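Local coordinates for protein-glutamine gamma-glutamyltransferase (Pagrus major, PDB 1G0D) that probably catalyses the calcium-dependent cross-linking of peptide-bound glutamine to lysine side chains and other primary amines, at residues N395-Y400 and A456-T461; R31-R36 and Y183-C188; H557-K562 and I580-P585; D48-K53 and V112-P117; P246-G251 and V619-G624. All coordinates share one frame; numbering follows the deposited sequence.

The five contacts range from a buried strand pair to a loop at the far end of the molecule. Contact 3 has the most buried residues and is held by backbone hydrogen bonds and aliphatic packing, whereas contact 4, whose centre lies about 52 Å from that of the chain, has no hydrogen bond between its segments. Contacts 1 and 3 reach the same mixed sheet, through strands 397-403 and 558-566 with 573-581. Contacts 2 and 4 likewise share the N-terminal sheet that holds strands 33-35 and 106-115. Charged side chains carry contacts 1, 2 and 5: arginines in contacts 1 and 2, and in contact 5 a glutamate and an arginine where the core meets the C-terminal domain.

Contact 1. Residues N395-Y400 and A456-T461; sequences NADTIY and AGRRVT
Asp397 and Arg459 lie opposite each other with their CA atoms 7.0 Å apart, too far for backbone pairing. Strand 397-403 begins one residue after helix 387-395, while 456-461 leaves helix 447-456 as irregular chain; two arginine side chains span the gap. Arg458, bent at chi2 and chi3, gives NH2 to Asn395 O at 2.7 Å, in the guanidinium plane and nearly along the C=O axis. Its NE and NH1 both grip the carbonyl O of Arg459, which fixes the rotation of the group. Asp397 CB sits 3.6 Å above the centre of this guanidinium, with the carboxylate stacked at 16° to it. Arg459 runs extended across Asp397, its guanidinium almost perpendicular to the carboxylate. Its NE makes a salt bridge to Asp397 OD2 whose hydrogen bond is weak, and NH2 reaches Asp397 O at 2.7 Å from above the carbonyl plane. Ile399 CD1 lies 3.2 Å above the centre of one face of the Arg459 guanidinium. Two positive groups so close to Asp397 would probably stabilise its negative charge. The Asn395 amide oxygen accepts from Tyr453 and Lys441. By similarity, Asn395 and Asp397 belong to a calcium site of the transglutaminase core, completed by Glu434, Glu444 and Glu449.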
# COMPACT_ATOMS: atom_id res chain seq x y z
N ASN A 395 -5.50 12.27 14.02
CA ASN A 395 -5.82 13.08 15.20
C ASN A 395 -7.17 13.80 15.30
O ASN A 395 -7.51 14.28 16.38
CB ASN A 395 -4.76 14.14 15.38
CG ASN A 395 -3.46 13.58 15.88
OD1 ASN A 395 -3.45 12.82 16.83
ND2 ASN A 395 -2.36 13.94 15.24
N ALA A 396 -7.92 13.90 14.21
CA ALA A 396 -9.21 14.63 14.20
C ALA A 396 -10.15 14.32 15.36
O ALA A 396 -10.30 13.16 15.73
CB ALA A 396 -9.96 14.37 12.86
N ASP A 397 -10.79 15.36 15.93
CA ASP A 397 -11.74 15.16 17.05
C ASP A 397 -13.19 15.28 16.63
O ASP A 397 -13.64 16.38 16.34
CB ASP A 397 -11.53 16.19 18.16
CG ASP A 397 -12.22 15.79 19.48
OD1 ASP A 397 -12.21 14.60 19.83
OD2 ASP A 397 -12.77 16.66 20.18
N THR A 398 -13.90 14.15 16.59
CA THR A 398 -15.32 14.11 16.24
C THR A 398 -16.14 13.92 17.53
O THR A 398 -15.98 12.93 18.25
CB THR A 398 -15.68 12.95 15.23
OG1 THR A 398 -15.79 13.47 13.89
CG2 THR A 398 -17.02 12.34 15.54
N ILE A 399 -17.01 14.88 17.82
CA ILE A 399 -17.87 14.79 18.98
C ILE A 399 -19.31 14.62 18.49
O ILE A 399 -19.80 15.48 17.77
CB ILE A 399 -17.75 16.05 19.80
CG1 ILE A 399 -16.34 16.13 20.38
CG2 ILE A 399 -18.83 16.07 20.88
CD1 ILE A 399 -16.02 17.47 21.03
N TYR A 400 -19.98 13.53 18.86
CA TYR A 400 -21.37 13.31 18.44
C TYR A 400 -22.40 14.03 19.31
O TYR A 400 -22.21 14.13 20.52
CB TYR A 400 -21.70 11.85 18.52
CG TYR A 400 -21.19 11.05 17.37
CD1 TYR A 400 -19.85 10.63 17.32
CD2 TYR A 400 -22.07 10.59 16.38
CE1 TYR A 400 -19.41 9.75 16.33
CE2 TYR A 400 -21.65 9.72 15.39
CZ TYR A 400 -20.32 9.28 15.36
OH TYR A 400 -19.96 8.33 14.42
N ALA A 456 -0.85 22.45 17.27
CA ALA A 456 -1.43 22.21 15.96
C ALA A 456 -2.88 22.59 15.77
O ALA A 456 -3.40 22.58 14.63
CB ALA A 456 -1.22 20.75 15.61
N GLY A 457 -3.56 22.89 16.87
CA GLY A 457 -4.96 23.26 16.78
C GLY A 457 -5.95 22.11 16.98
O GLY A 457 -7.10 22.22 16.54
N ARG A 458 -5.53 21.02 17.62
CA ARG A 458 -6.44 19.90 17.88
C ARG A 458 -7.12 20.29 19.16
O ARG A 458 -6.42 20.54 20.15
CB ARG A 458 -5.65 18.62 18.13
CG ARG A 458 -6.17 17.42 17.41
CD ARG A 458 -7.65 17.28 17.57
NE ARG A 458 -8.05 17.17 18.96
CZ ARG A 458 -8.24 16.02 19.59
NH1 ARG A 458 -8.61 16.03 20.86
NH2 ARG A 458 -8.05 14.86 18.98
N ARG A 459 -8.46 20.37 19.19
CA ARG A 459 -9.13 20.76 20.43
C ARG A 459 -8.73 19.77 21.50
O ARG A 459 -8.60 18.58 21.23
CB ARG A 459 -10.67 20.85 20.28
CG ARG A 459 -11.38 19.64 19.67
CD ARG A 459 -12.89 19.82 19.69
NE ARG A 459 -13.59 18.80 18.92
CZ ARG A 459 -14.81 18.95 18.41
NH1 ARG A 459 -15.47 20.10 18.58
NH2 ARG A 459 -15.38 17.96 17.73
N VAL A 460 -8.51 20.26 22.71
CA VAL A 460 -8.06 19.38 23.75
C VAL A 460 -8.79 19.48 25.06
O VAL A 460 -8.38 20.20 25.97
CB VAL A 460 -6.53 19.53 23.98
CG1 VAL A 460 -6.19 20.91 24.54
CG2 VAL A 460 -6.04 18.41 24.90
N THR A 461 -9.87 18.72 25.11
CA THR A 461 -10.76 18.59 26.27
C THR A 461 -10.07 18.36 27.66
O THR A 461 -8.94 17.84 27.70
CB THR A 461 -11.79 17.42 25.98
OG1 THR A 461 -11.50 16.82 24.69
CG2 THR A 461 -13.24 17.97 25.99

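Contact 2. Residues R31-R36 and Y183-C188; sequences RLIVRR and YVMDIC
Arg31 and Ile33 face the first turn of helix 184-193 at a distance, the CA atoms of Ile33 and Met185 being 9.7 Å apart, and side chains alone close the gap. The contact joins the edge strand 33-35 of the N-terminal beta-sandwich to the catalytic core, where the helix packs on helices 253-261 and 272-286. Arg31, extended from CG to NE, meets Asp186 tip to tip in a two-pronged salt bridge with the guanidinium and carboxylate planes 12° apart. NH2 binds the syn lone pair of Asp186 OD1 at 2.9 Å, and NH1 is directed at OD2, but the modelled 2.5 Å from NH1 to OD2 is very short, so its detail is doubtful. Asp28 takes the remaining NE in a second salt bridge. Met185 lies between the charged and the apolar half of the contact. Its chi3 of 71° turns CE over one face of the guanidinium, toward the rim and 3.2 Å above the plane. The sulphur of Met185 meanwhile touches Ile33, SD to CG2 at 3.7 Å. At the guanidinium edge a water accepts from Arg31 NH1 at 2.9 Å and also from the backbone N of Tyr183, the N-cap residue, at 3.2 Å.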
# COMPACT_ATOMS: atom_id res chain seq x y z
N ARG A 31 20.20 -7.83 -19.13
CA ARG A 31 20.35 -6.40 -19.39
C ARG A 31 20.89 -5.69 -18.17
O ARG A 31 20.52 -6.03 -17.04
CB ARG A 31 19.04 -5.76 -19.83
CG ARG A 31 17.84 -6.18 -19.06
CD ARG A 31 16.63 -5.37 -19.56
NE ARG A 31 15.44 -5.64 -18.76
CZ ARG A 31 14.40 -4.83 -18.69
NH1 ARG A 31 13.36 -5.16 -17.93
NH2 ARG A 31 14.40 -3.69 -19.39
N LEU A 32 21.78 -4.72 -18.40
CA LEU A 32 22.41 -3.99 -17.32
C LEU A 32 21.46 -3.07 -16.58
O LEU A 32 20.98 -2.09 -17.13
CB LEU A 32 23.59 -3.17 -17.87
CG LEU A 32 24.46 -2.36 -16.90
CD1 LEU A 32 25.21 -3.26 -15.92
CD2 LEU A 32 25.46 -1.56 -17.70
N ILE A 33 21.17 -3.41 -15.32
CA ILE A 33 20.31 -2.60 -14.45
C ILE A 33 21.18 -2.28 -13.21
O ILE A 33 21.49 -3.14 -12.40
CB ILE A 33 19.08 -3.36 -14.04
CG1 ILE A 33 18.40 -3.93 -15.29
CG2 ILE A 33 18.19 -2.42 -13.26
CD1 ILE A 33 17.36 -4.96 -15.01
N VAL A 34 21.51 -1.01 -13.09
CA VAL A 34 22.42 -0.50 -12.09
C VAL A 34 21.79 0.44 -11.03
O VAL A 34 20.73 0.96 -11.28
CB VAL A 34 23.52 0.17 -12.97
CG1 VAL A 34 23.79 1.62 -12.57
CG2 VAL A 34 24.73 -0.75 -13.04
N ARG A 35 22.41 0.63 -9.86
CA ARG A 35 21.89 1.58 -8.85
C ARG A 35 22.90 2.76 -8.75
O ARG A 35 24.08 2.56 -8.97
CB ARG A 35 21.71 0.90 -7.49
CG ARG A 35 20.80 -0.32 -7.57
CD ARG A 35 20.27 -0.76 -6.22
NE ARG A 35 19.33 -1.87 -6.35
CZ ARG A 35 17.99 -1.80 -6.22
NH1 ARG A 35 17.37 -0.65 -5.98
NH2 ARG A 35 17.26 -2.91 -6.31
N ARG A 36 22.44 3.97 -8.43
CA ARG A 36 23.32 5.16 -8.38
C ARG A 36 24.31 5.31 -7.25
O ARG A 36 24.11 4.80 -6.17
CB ARG A 36 22.47 6.44 -8.44
CG ARG A 36 21.77 6.77 -7.18
CD ARG A 36 20.57 7.72 -7.43
NE ARG A 36 20.06 8.30 -6.17
CZ ARG A 36 19.31 9.40 -6.09
NH1 ARG A 36 18.97 10.06 -7.18
NH2 ARG A 36 18.96 9.89 -4.91
N TYR A 183 9.36 -7.29 -16.34
CA TYR A 183 8.94 -6.01 -16.88
C TYR A 183 8.30 -4.99 -15.95
O TYR A 183 8.00 -3.86 -16.35
CB TYR A 183 8.04 -6.25 -18.09
CG TYR A 183 8.61 -7.29 -19.01
CD1 TYR A 183 7.89 -8.43 -19.33
CD2 TYR A 183 9.90 -7.16 -19.53
CE1 TYR A 183 8.43 -9.43 -20.12
CE2 TYR A 183 10.45 -8.15 -20.32
CZ TYR A 183 9.71 -9.28 -20.61
OH TYR A 183 10.26 -10.27 -21.38
N VAL A 184 8.12 -5.35 -14.69
CA VAL A 184 7.52 -4.41 -13.76
C VAL A 184 8.41 -3.16 -13.62
O VAL A 184 7.92 -2.07 -13.28
CB VAL A 184 7.30 -5.07 -12.42
CG1 VAL A 184 7.10 -4.02 -11.37
CG2 VAL A 184 6.11 -6.03 -12.53
N MET A 185 9.72 -3.30 -13.88
CA MET A 185 10.60 -2.16 -13.77
C MET A 185 10.32 -1.23 -14.94
O MET A 185 10.25 -0.01 -14.80
CB MET A 185 12.06 -2.60 -13.79
CG MET A 185 13.04 -1.43 -13.85
SD MET A 185 14.70 -1.88 -14.34
CE MET A 185 14.43 -2.26 -16.11
N ASP A 186 10.17 -1.80 -16.12
CA ASP A 186 9.92 -1.01 -17.30
C ASP A 186 8.63 -0.22 -17.22
O ASP A 186 8.56 0.92 -17.72
CB ASP A 186 9.89 -1.92 -18.49
CG ASP A 186 11.15 -2.68 -18.64
OD1 ASP A 186 11.89 -2.30 -19.55
OD2 ASP A 186 11.38 -3.64 -17.86
N ILE A 187 7.60 -0.83 -16.62
CA ILE A 187 6.30 -0.18 -16.45
C ILE A 187 6.40 0.92 -15.39
O ILE A 187 5.69 1.93 -15.45
CB ILE A 187 5.21 -1.15 -15.96
CG1 ILE A 187 4.96 -2.26 -16.99
CG2 ILE A 187 3.95 -0.39 -15.77
CD1 ILE A 187 4.31 -3.51 -16.43
N CYS A 188 7.28 0.74 -14.40
CA CYS A 188 7.43 1.75 -13.38
C CYS A 188 7.90 3.04 -14.04
O CYS A 188 7.32 4.07 -13.77
CB CYS A 188 8.41 1.29 -12.31
SG CYS A 188 7.69 0.08 -11.20
O HOH W 1 12.49 -7.61 -16.64

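Contact 3. Residues H557-K562 and I580-P585; sequences HLIRVK and IPLSTP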
# COMPACT_ATOMS: atom_id res chain seq x y z
N HIS A 557 -18.58 -8.09 4.32
CA HIS A 557 -19.44 -8.66 5.37
C HIS A 557 -19.35 -7.96 6.73
O HIS A 557 -19.11 -8.60 7.76
CB HIS A 557 -19.10 -10.15 5.55
CG HIS A 557 -18.69 -10.85 4.29
ND1 HIS A 557 -19.59 -11.52 3.49
CD2 HIS A 557 -17.50 -10.94 3.67
CE1 HIS A 557 -18.97 -11.99 2.43
NE2 HIS A 557 -17.69 -11.65 2.51
N LEU A 558 -19.58 -6.64 6.74
CA LEU A 558 -19.50 -5.84 7.97
C LEU A 558 -20.84 -5.36 8.58
O LEU A 558 -21.74 -4.88 7.90
CB LEU A 558 -18.66 -4.61 7.69
CG LEU A 558 -17.15 -4.71 7.57
CD1 LEU A 558 -16.71 -3.47 6.80
CD2 LEU A 558 -16.48 -4.80 8.97
N ILE A 559 -20.94 -5.45 9.90
CA ILE A 559 -22.13 -5.02 10.59
C ILE A 559 -21.74 -4.08 11.71
O ILE A 559 -21.08 -4.47 12.68
CB ILE A 559 -22.91 -6.24 11.15
CG1 ILE A 559 -23.62 -6.96 9.99
CG2 ILE A 559 -23.92 -5.80 12.21
CD1 ILE A 559 -24.09 -8.34 10.32
N ARG A 560 -22.15 -2.82 11.60
CA ARG A 560 -21.83 -1.86 12.64
C ARG A 560 -22.93 -1.88 13.71
O ARG A 560 -24.06 -1.55 13.42
CB ARG A 560 -21.73 -0.47 12.03
CG ARG A 560 -21.11 0.58 12.93
CD ARG A 560 -20.80 1.80 12.10
NE ARG A 560 -19.59 1.63 11.31
CZ ARG A 560 -19.07 2.56 10.52
NH1 ARG A 560 -17.95 2.32 9.84
NH2 ARG A 560 -19.66 3.75 10.42
N VAL A 561 -22.60 -2.28 14.93
CA VAL A 561 -23.57 -2.30 16.02
C VAL A 561 -23.32 -1.07 16.88
O VAL A 561 -22.17 -0.74 17.15
CB VAL A 561 -23.40 -3.55 16.88
CG1 VAL A 561 -24.40 -3.53 18.04
CG2 VAL A 561 -23.59 -4.78 16.02
N LYS A 562 -24.39 -0.39 17.28
CA LYS A 562 -24.29 0.81 18.13
C LYS A 562 -25.20 0.71 19.34
O LYS A 562 -26.25 0.10 19.30
CB LYS A 562 -24.67 2.07 17.36
CG LYS A 562 -23.88 2.24 16.08
CD LYS A 562 -24.26 3.55 15.41
CE LYS A 562 -23.44 3.82 14.17
NZ LYS A 562 -23.59 5.24 13.77
N ILE A 580 -18.57 -5.39 13.30
CA ILE A 580 -18.35 -6.81 13.28
C ILE A 580 -18.03 -7.35 11.90
O ILE A 580 -18.84 -7.29 11.00
CB ILE A 580 -19.57 -7.55 13.82
CG1 ILE A 580 -20.00 -6.93 15.14
CG2 ILE A 580 -19.23 -9.02 14.04
CD1 ILE A 580 -21.15 -7.63 15.83
N PRO A 581 -16.78 -7.81 11.70
CA PRO A 581 -16.43 -8.37 10.40
C PRO A 581 -16.76 -9.90 10.41
O PRO A 581 -16.15 -10.68 11.15
CB PRO A 581 -14.94 -8.06 10.29
CG PRO A 581 -14.48 -7.76 11.68
CD PRO A 581 -15.63 -7.76 12.60
N LEU A 582 -17.75 -10.30 9.63
CA LEU A 582 -18.14 -11.71 9.58
C LEU A 582 -17.13 -12.43 8.67
O LEU A 582 -16.91 -12.01 7.53
CB LEU A 582 -19.57 -11.84 9.02
CG LEU A 582 -20.82 -11.67 9.89
CD1 LEU A 582 -20.57 -10.78 11.03
CD2 LEU A 582 -21.92 -11.08 9.09
N SER A 583 -16.54 -13.52 9.18
CA SER A 583 -15.49 -14.27 8.44
C SER A 583 -15.88 -15.14 7.26
O SER A 583 -17.00 -15.61 7.19
CB SER A 583 -14.67 -15.15 9.41
OG SER A 583 -15.42 -15.75 10.45
N THR A 584 -14.95 -15.34 6.33
CA THR A 584 -15.17 -16.21 5.18
C THR A 584 -14.27 -17.42 5.43
O THR A 584 -13.29 -17.34 6.18
CB THR A 584 -14.81 -15.55 3.85
OG1 THR A 584 -13.60 -14.81 4.00
CG2 THR A 584 -15.93 -14.62 3.39
N PRO A 585 -14.58 -18.57 4.82
CA PRO A 585 -13.69 -19.70 5.11
C PRO A 585 -12.28 -19.42 4.62
O PRO A 585 -12.10 -18.62 3.71
CB PRO A 585 -14.34 -20.88 4.40
CG PRO A 585 -15.23 -20.27 3.33
CD PRO A 585 -15.65 -18.92 3.87
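Ile559 and Ile580 form a hydrogen-bonded antiparallel pair, Ile580 N giving to Ile559 O at 2.7 Å and Ile559 N to Ile580 O at 3.0 Å. Beyond the regular strands, Leu582 N adds a third backbone bond, nearly straight and 2.9 Å long, to His557 O. Between these, in the non-hydrogen-bonded pair of Leu558 and Pro581, Leu558 CA makes a CA-H...O contact with Ile580 O. The segments are the open end of the hairpin of strands 558-566 and 573-581, and Ile580 and Pro581 belong, by similarity, to the GTP site. Apolar contacts divide between the sheet faces. On one, Leu558 CD2 meets Pro581 CB at 3.8 Å, and Leu558 lies about 4 Å, side chain to side chain, from Tyr515, a residue important for catalysis. On the other, Val561 CG2 touches Ile580 CD1 and Ile559 CD1 touches Leu582 CD2 at 3.7 Å. Polar side-chain bonds lead outward: His557 NE2 bonds Lys671 O and Thr584 OG1 bonds Asp672 O. The His557 and Thr584 side chains cross at about a right angle, His557 NE2 lying 3.6 Å from Thr584 CG2. An alanine at His557 would probably leave Lys671 O without this donor and open a gap beside the Thr584 methyl.

Contact 4. Residues D48-K53 and V112-P117; sequences DSLPPK and VLVMSP
Leu50 and Val114 make the apolar half of this contact, with Leu50 CD2 against Val114 CG1 at 3.4 Å as the two side chains slide past each other in opposite directions. With chi1 of Val114 at 176°, CG1 is anti to the backbone N, and it is this methyl that meets Leu50 CD2. The other half is Lys53 on Pro117. Lys53 CB rests on the proline ring at 3.3 Å from CG, and Lys53 O faces the same ring, 3.1 Å from Pro117 CB. From CG onward the lysine chain is extended and leads its amino group away from 112-117. Residues 50-53 and 114-117 run in nearly the same direction, 19° apart, and close in from 8.0 Å between the CA atoms of Leu50 and Val114 to 5.4 Å between those of Lys53 and Pro117.

In the next shell, Leu7 packs on Leu50 and Pro51, Leu56 on Val114 and His54 on Pro117. Backbone bonds of Met115 to His55 and of Val114 to Val122 and Glu123 hold the strand end within its sheet. The loop passes from strand 40-46 in one sheet of the N-terminal beta-sandwich to strand 55-62 in the other, and so covers the end of strand 106-115. Pro117 N has no hydrogen to give to Lys53 O; no hydrogen bond joins the two segments, and what passes directly between them is van der Waals packing.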
# COMPACT_ATOMS: atom_id res chain seq x y z
N ASP A 48 42.03 -4.63 -32.28
CA ASP A 48 43.45 -4.39 -32.19
C ASP A 48 43.87 -3.35 -31.15
O ASP A 48 44.04 -3.71 -29.99
CB ASP A 48 44.09 -4.15 -33.58
CG ASP A 48 43.88 -2.74 -34.13
OD1 ASP A 48 44.88 -2.15 -34.62
OD2 ASP A 48 42.74 -2.23 -34.10
N SER A 49 43.99 -2.08 -31.50
CA SER A 49 44.48 -1.14 -30.51
C SER A 49 44.09 0.29 -30.75
O SER A 49 43.90 0.72 -31.89
CB SER A 49 45.99 -1.18 -30.47
OG SER A 49 46.46 -1.85 -29.32
N LEU A 50 44.01 1.04 -29.67
CA LEU A 50 43.66 2.43 -29.79
C LEU A 50 44.75 3.10 -30.61
O LEU A 50 45.91 3.19 -30.19
CB LEU A 50 43.50 3.08 -28.40
CG LEU A 50 42.10 3.57 -28.02
CD1 LEU A 50 42.21 4.76 -27.10
CD2 LEU A 50 41.29 3.93 -29.27
N PRO A 51 44.39 3.57 -31.81
CA PRO A 51 45.37 4.24 -32.67
C PRO A 51 46.12 5.29 -31.86
O PRO A 51 45.52 6.21 -31.32
CB PRO A 51 44.52 4.84 -33.77
CG PRO A 51 43.31 3.95 -33.83
CD PRO A 51 43.05 3.53 -32.43
N PRO A 52 47.45 5.20 -31.80
CA PRO A 52 48.37 6.09 -31.09
C PRO A 52 47.82 7.34 -30.38
O PRO A 52 47.69 7.36 -29.15
CB PRO A 52 49.43 6.39 -32.14
CG PRO A 52 49.46 5.06 -32.99
CD PRO A 52 48.23 4.23 -32.59
N LYS A 53 47.52 8.38 -31.14
CA LYS A 53 47.03 9.60 -30.51
C LYS A 53 45.51 9.65 -30.38
O LYS A 53 44.90 10.73 -30.29
CB LYS A 53 47.57 10.81 -31.27
CG LYS A 53 49.10 10.98 -31.18
CD LYS A 53 49.63 12.06 -32.15
CE LYS A 53 51.15 12.28 -32.05
NZ LYS A 53 51.56 13.53 -32.75
N VAL A 112 30.07 5.24 -26.46
CA VAL A 112 31.53 5.31 -26.27
C VAL A 112 32.17 5.77 -27.63
O VAL A 112 32.07 5.08 -28.66
CB VAL A 112 32.10 3.90 -25.80
CG1 VAL A 112 33.64 3.91 -25.76
CG2 VAL A 112 31.54 3.56 -24.42
N LEU A 113 32.79 6.96 -27.63
CA LEU A 113 33.42 7.50 -28.84
C LEU A 113 34.93 7.36 -28.84
O LEU A 113 35.58 7.65 -27.83
CB LEU A 113 33.16 8.99 -28.99
CG LEU A 113 31.86 9.69 -29.33
CD1 LEU A 113 30.75 8.77 -29.79
CD2 LEU A 113 31.48 10.41 -28.07
N VAL A 114 35.49 6.93 -29.96
CA VAL A 114 36.95 6.85 -30.12
C VAL A 114 37.29 8.07 -30.97
O VAL A 114 36.70 8.26 -32.03
CB VAL A 114 37.39 5.57 -30.90
CG1 VAL A 114 38.92 5.61 -31.11
CG2 VAL A 114 36.98 4.31 -30.11
N MET A 115 38.23 8.89 -30.54
CA MET A 115 38.53 10.07 -31.33
C MET A 115 39.95 10.41 -31.64
O MET A 115 40.87 10.12 -30.87
CB MET A 115 37.94 11.27 -30.68
CG MET A 115 36.48 11.23 -30.66
SD MET A 115 35.95 12.17 -29.30
CE MET A 115 37.42 13.29 -29.02
N SER A 116 40.08 11.12 -32.76
CA SER A 116 41.35 11.62 -33.27
C SER A 116 41.88 12.64 -32.26
O SER A 116 41.10 13.24 -31.53
CB SER A 116 41.08 12.31 -34.60
OG SER A 116 42.28 12.72 -35.22
N PRO A 117 43.20 12.85 -32.20
CA PRO A 117 43.73 13.83 -31.25
C PRO A 117 43.39 15.28 -31.56
O PRO A 117 43.65 16.17 -30.74
CB PRO A 117 45.25 13.60 -31.29
CG PRO A 117 45.49 13.05 -32.64
CD PRO A 117 44.27 12.21 -32.98

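Contact 5. Residues P246-G251 and V619-G624; sequences PYRWTG and VFTLEG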
# COMPACT_ATOMS: atom_id res chain seq x y z
N PRO A 246 -12.14 -4.38 -6.12
CA PRO A 246 -10.91 -4.17 -5.36
C PRO A 246 -10.51 -5.29 -4.41
O PRO A 246 -9.34 -5.60 -4.27
CB PRO A 246 -11.19 -2.87 -4.61
CG PRO A 246 -12.09 -2.14 -5.50
CD PRO A 246 -13.02 -3.20 -6.05
N TYR A 247 -11.48 -5.91 -3.75
CA TYR A 247 -11.18 -6.96 -2.79
C TYR A 247 -10.69 -8.27 -3.44
O TYR A 247 -10.34 -9.23 -2.74
CB TYR A 247 -12.42 -7.22 -1.92
CG TYR A 247 -13.45 -8.02 -2.64
CD1 TYR A 247 -14.45 -7.39 -3.38
CD2 TYR A 247 -13.40 -9.41 -2.65
CE1 TYR A 247 -15.36 -8.13 -4.13
CE2 TYR A 247 -14.30 -10.16 -3.40
CZ TYR A 247 -15.28 -9.52 -4.14
OH TYR A 247 -16.18 -10.25 -4.90
N ARG A 248 -10.64 -8.29 -4.77
CA ARG A 248 -10.21 -9.46 -5.52
C ARG A 248 -8.69 -9.60 -5.67
O ARG A 248 -8.16 -10.69 -5.67
CB ARG A 248 -10.79 -9.41 -6.95
CG ARG A 248 -12.24 -9.88 -7.12
CD ARG A 248 -12.34 -11.37 -7.29
NE ARG A 248 -12.83 -11.76 -8.61
CZ ARG A 248 -12.45 -12.87 -9.23
NH1 ARG A 248 -12.94 -13.16 -10.42
NH2 ARG A 248 -11.55 -13.70 -8.66
N TRP A 249 -8.00 -8.49 -5.83
CA TRP A 249 -6.58 -8.57 -6.06
C TRP A 249 -5.72 -9.09 -4.93
O TRP A 249 -5.90 -8.72 -3.78
CB TRP A 249 -6.03 -7.21 -6.48
CG TRP A 249 -6.87 -6.42 -7.46
CD1 TRP A 249 -7.61 -5.32 -7.15
CD2 TRP A 249 -6.87 -6.51 -8.90
NE1 TRP A 249 -8.06 -4.72 -8.29
CE2 TRP A 249 -7.63 -5.41 -9.39
CE3 TRP A 249 -6.30 -7.40 -9.82
CZ2 TRP A 249 -7.84 -5.17 -10.77
CZ3 TRP A 249 -6.51 -7.15 -11.20
CH2 TRP A 249 -7.27 -6.04 -11.65
N THR A 250 -4.77 -9.95 -5.29
CA THR A 250 -3.83 -10.50 -4.31
C THR A 250 -2.42 -9.98 -4.58
O THR A 250 -1.47 -10.39 -3.91
CB THR A 250 -3.81 -12.02 -4.37
OG1 THR A 250 -3.96 -12.47 -5.72
CG2 THR A 250 -4.95 -12.55 -3.54
N GLY A 251 -2.29 -9.07 -5.54
CA GLY A 251 -1.00 -8.50 -5.90
C GLY A 251 -1.00 -7.32 -6.86
O GLY A 251 -1.98 -7.07 -7.55
N VAL A 619 -14.41 -19.06 -9.13
CA VAL A 619 -13.11 -18.87 -9.80
C VAL A 619 -12.03 -18.81 -8.75
O VAL A 619 -12.17 -18.07 -7.76
CB VAL A 619 -12.89 -17.52 -10.45
CG1 VAL A 619 -12.36 -17.72 -11.80
CG2 VAL A 619 -14.08 -16.66 -10.34
N PHE A 620 -10.94 -19.54 -8.97
CA PHE A 620 -9.81 -19.50 -8.06
C PHE A 620 -8.77 -18.76 -8.91
O PHE A 620 -8.67 -19.00 -10.11
CB PHE A 620 -9.31 -20.92 -7.77
CG PHE A 620 -10.15 -21.68 -6.79
CD1 PHE A 620 -9.95 -21.53 -5.43
CD2 PHE A 620 -11.14 -22.54 -7.22
CE1 PHE A 620 -10.74 -22.23 -4.50
CE2 PHE A 620 -11.94 -23.25 -6.31
CZ PHE A 620 -11.74 -23.09 -4.95
N THR A 621 -8.02 -17.82 -8.31
CA THR A 621 -6.97 -17.10 -9.04
C THR A 621 -5.70 -17.32 -8.25
O THR A 621 -5.70 -17.07 -7.05
CB THR A 621 -7.20 -15.61 -9.09
OG1 THR A 621 -8.56 -15.35 -9.49
CG2 THR A 621 -6.21 -14.95 -10.05
N LEU A 622 -4.63 -17.79 -8.89
CA LEU A 622 -3.39 -18.06 -8.16
C LEU A 622 -2.20 -17.24 -8.64
O LEU A 622 -2.05 -17.00 -9.83
CB LEU A 622 -3.00 -19.54 -8.28
CG LEU A 622 -3.85 -20.79 -8.05
CD1 LEU A 622 -3.20 -21.61 -6.96
CD2 LEU A 622 -5.23 -20.45 -7.68
N GLU A 623 -1.35 -16.81 -7.72
CA GLU A 623 -0.17 -16.05 -8.10
C GLU A 623 0.88 -16.06 -7.01
O GLU A 623 0.58 -16.30 -5.84
CB GLU A 623 -0.54 -14.63 -8.43
CG GLU A 623 -0.56 -13.77 -7.22
CD GLU A 623 -0.59 -12.31 -7.57
OE1 GLU A 623 0.27 -11.87 -8.36
OE2 GLU A 623 -1.50 -11.62 -7.06
N GLY A 624 2.12 -15.78 -7.40
CA GLY A 624 3.21 -15.73 -6.44
C GLY A 624 4.45 -15.15 -7.09
O GLY A 624 4.81 -15.58 -8.18
O HOH W 2 -3.80 -9.41 -8.20
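Glu623 and Thr250 meet where strand 619-624 of the C-terminal immunoglobulin-like domain lies beside the loop that leads into helix 253-261 of the catalytic core. From Glu623 CB, chi1 (86°) sets CG between the backbone N and the carbonyl carbon, 3.9 Å from Thr250 OG1. The chain then extends to CD, which approaches Gly251 CA. At the tip, OE2 accepts from Thr250 OG1 at 2.9 Å through its anti lone pair, and a water bound to Thr250 N and Gly251 O gives it a weak further bond. OE1 takes a weak bond from Asn176 ND2. An alanine in place of Glu623 would probably leave the Thr250 hydroxyl without this acceptor and open a gap beside Gly251. Toward the start of the strand the Arg248 side chain crosses those of Val619 and Thr621 at about a right angle. Its NH2 pairs with Asp664 in a salt bridge, and NH1 lies 3.7 Å from Val619 CG2.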